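Local coordinates for protein nickel-dependent hydrogenase large subunit (Allochromatium vinosum, PDB 3MYR) that is the large subunit of a heterodimeric nickel-iron hydrogenase, carrying the Ni-Fe active centre that oxidises molecular hydrogen and passes the electrons to an acceptor, at residues L84-A88 and L451-V455. Residues are numbered along the deposited sequence; the frame is centred on the assembly and turned at random.
Sequences LPLNA and LIANV
Leu-84 and Pro-85 are extended (phi/psi -81/152 and -68/153). Pro-85 is the N-cap of helix 86-112, and its O accepts a weak 3.0 Å hydrogen bond from Ala-88 N. Leu-86, chi1 t and chi2 p, points its CA-to-CB bond toward 451-455 and packs at the edge, beside Asn-454. Asn-87 makes the main approach, its CA 6.0 Å from Leu-451 CA. Its CA-to-CB bond runs sideways, but chi1 m brings the amide across. The Asn-454 side chain (chi1 t, CA-to-CB bond toward 84-88) meets it end to end. Asn-87 OD1 lies 3.5 Å from Leu-451 CD1, and Asn-87 ND2 is 4.2 Å from Val-455 CG2. Asn-87 ND2 donates to the backbone O of Asp-459 and of Lys-461. Residues 451-455 are regular helix, with Val-455 N hydrogen-bonded to Leu-451 O at 2.9 Å. Leu-451 and Val-455, both chi1 t, offer methyls to one side of the Asn-87 amide. The contact buries 211 Å² and lies away from the Ni-Fe centre and the magnesium site. It is helix-end packing in the large-subunit fold: an asparagine in the first turn of one helix packs against the last turns of another and hydrogen-bonds to the loop that follows it.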
ATOM      1  N   LEU B  84     -20.139 -10.834 -13.028  1.00 28.39           N
ATOM      2  CA  LEU B  84     -18.922 -10.956 -13.823  1.00 28.18           C
ATOM      3  C   LEU B  84     -18.935 -12.247 -14.612  1.00 27.74           C
ATOM      4  O   LEU B  84     -19.325 -13.271 -14.069  1.00 25.75           O
ATOM      5  CB  LEU B  84     -17.701 -11.062 -12.916  1.00 28.75           C
ATOM      6  CG  LEU B  84     -17.169  -9.878 -12.152  1.00 33.40           C
ATOM      7  CD1 LEU B  84     -15.725 -10.211 -11.688  1.00 28.28           C
ATOM      8  CD2 LEU B  84     -17.206  -8.642 -12.998  1.00 28.43           C
ATOM      9  N   PRO B  85     -18.257 -12.261 -15.768  1.00 26.53           N
ATOM     10  CA  PRO B  85     -17.910 -13.555 -16.382  1.00 25.56           C
ATOM     11  C   PRO B  85     -16.875 -14.311 -15.558  1.00 25.00           C
ATOM     12  O   PRO B  85     -16.011 -13.705 -14.877  1.00 23.12           O
ATOM     13  CB  PRO B  85     -17.277 -13.166 -17.734  1.00 26.45           C
ATOM     14  CG  PRO B  85     -17.476 -11.659 -17.883  1.00 26.61           C
ATOM     15  CD  PRO B  85     -17.696 -11.107 -16.490  1.00 26.28           C
ATOM     16  N   LEU B  86     -16.882 -15.635 -15.667  1.00 24.89           N
ATOM     17  CA  LEU B  86     -16.001 -16.462 -14.817  1.00 24.50           C
ATOM     18  C   LEU B  86     -14.518 -16.030 -14.986  1.00 23.94           C
ATOM     19  O   LEU B  86     -13.773 -15.963 -14.002  1.00 21.06           O
ATOM     20  CB  LEU B  86     -16.156 -17.945 -15.158  1.00 24.70           C
ATOM     21  CG  LEU B  86     -15.305 -18.926 -14.347  1.00 28.53           C
ATOM     22  CD1 LEU B  86     -15.469 -18.759 -12.823  1.00 28.81           C
ATOM     23  CD2 LEU B  86     -15.765 -20.380 -14.729  1.00 31.50           C
ATOM     24  N   ASN B  87     -14.078 -15.789 -16.223  1.00 21.44           N
ATOM     25  CA  ASN B  87     -12.632 -15.551 -16.427  1.00 20.98           C
ATOM     26  C   ASN B  87     -12.270 -14.267 -15.699  1.00 21.66           C
ATOM     27  O   ASN B  87     -11.184 -14.156 -15.138  1.00 20.92           O
ATOM     28  CB  ASN B  87     -12.297 -15.349 -17.900  1.00 20.95           C
ATOM     29  CG  ASN B  87     -12.395 -16.615 -18.691  1.00 23.16           C
ATOM     30  OD1 ASN B  87     -12.199 -17.704 -18.155  1.00 26.08           O
ATOM     31  ND2 ASN B  87     -12.724 -16.490 -20.008  1.00 22.78           N
ATOM     32  N   ALA B  88     -13.188 -13.286 -15.671  1.00 20.71           N
ATOM     33  CA  ALA B  88     -12.864 -12.053 -14.965  1.00 20.27           C
ATOM     34  C   ALA B  88     -12.685 -12.335 -13.468  1.00 21.38           C
ATOM     35  O   ALA B  88     -11.817 -11.752 -12.784  1.00 20.88           O
ATOM     36  CB  ALA B  88     -13.959 -10.982 -15.202  1.00 18.33           C
ATOM     37  N   LEU B 451      -8.796 -21.076 -14.866  1.00 22.55           N
ATOM     38  CA  LEU B 451      -8.770 -20.108 -15.993  1.00 22.45           C
ATOM     39  C   LEU B 451      -8.399 -20.810 -17.308  1.00 22.77           C
ATOM     40  O   LEU B 451      -9.096 -20.654 -18.325  1.00 22.81           O
ATOM     41  CB  LEU B 451      -7.796 -18.936 -15.691  1.00 19.67           C
ATOM     42  CG  LEU B 451      -7.612 -17.843 -16.732  1.00 23.15           C
ATOM     43  CD1 LEU B 451      -8.940 -17.076 -17.067  1.00 17.43           C
ATOM     44  CD2 LEU B 451      -6.547 -16.815 -16.258  1.00 20.02           C
ATOM     45  N   ILE B 452      -7.318 -21.576 -17.297  1.00 23.00           N
ATOM     46  CA  ILE B 452      -6.883 -22.298 -18.485  1.00 24.13           C
ATOM     47  C   ILE B 452      -8.002 -23.258 -18.956  1.00 25.60           C
ATOM     48  O   ILE B 452      -8.340 -23.291 -20.166  1.00 24.12           O
ATOM     49  CB  ILE B 452      -5.606 -23.124 -18.244  1.00 24.60           C
ATOM     50  CG1 ILE B 452      -4.414 -22.220 -17.889  1.00 26.42           C
ATOM     51  CG2 ILE B 452      -5.200 -23.894 -19.542  1.00 25.60           C
ATOM     52  CD1 ILE B 452      -4.255 -21.064 -18.852  1.00 27.08           C
ATOM     53  N   ALA B 453      -8.635 -23.955 -18.006  1.00 24.59           N
ATOM     54  CA  ALA B 453      -9.654 -24.945 -18.408  1.00 26.04           C
ATOM     55  C   ALA B 453     -10.833 -24.225 -18.990  1.00 27.43           C
ATOM     56  O   ALA B 453     -11.433 -24.720 -19.941  1.00 29.25           O
ATOM     57  CB  ALA B 453     -10.078 -25.827 -17.231  1.00 23.68           C
ATOM     58  N   ASN B 454     -11.177 -23.059 -18.426  1.00 26.50           N
ATOM     59  CA  ASN B 454     -12.341 -22.360 -18.905  1.00 28.86           C
ATOM     60  C   ASN B 454     -12.079 -21.838 -20.319  1.00 30.01           C
ATOM     61  O   ASN B 454     -12.935 -21.970 -21.204  1.00 28.89           O
ATOM     62  CB  ASN B 454     -12.766 -21.215 -17.980  1.00 27.71           C
ATOM     63  CG  ASN B 454     -14.129 -20.658 -18.341  1.00 28.63           C
ATOM     64  OD1 ASN B 454     -14.306 -19.413 -18.476  1.00 28.77           O
ATOM     65  ND2 ASN B 454     -15.145 -21.562 -18.428  1.00 26.06           N
ATOM     66  N   VAL B 455     -10.870 -21.299 -20.538  1.00 28.28           N
ATOM     67  CA  VAL B 455     -10.496 -20.810 -21.862  1.00 26.67           C
ATOM     68  C   VAL B 455     -10.450 -21.961 -22.887  1.00 28.75           C
ATOM     69  O   VAL B 455     -11.072 -21.872 -23.959  1.00 30.18           O
ATOM     70  CB  VAL B 455      -9.159 -20.090 -21.811  1.00 26.08           C
ATOM     71  CG1 VAL B 455      -8.609 -19.871 -23.221  1.00 26.64           C
ATOM     72  CG2 VAL B 455      -9.324 -18.771 -21.086  1.00 23.71           C
TER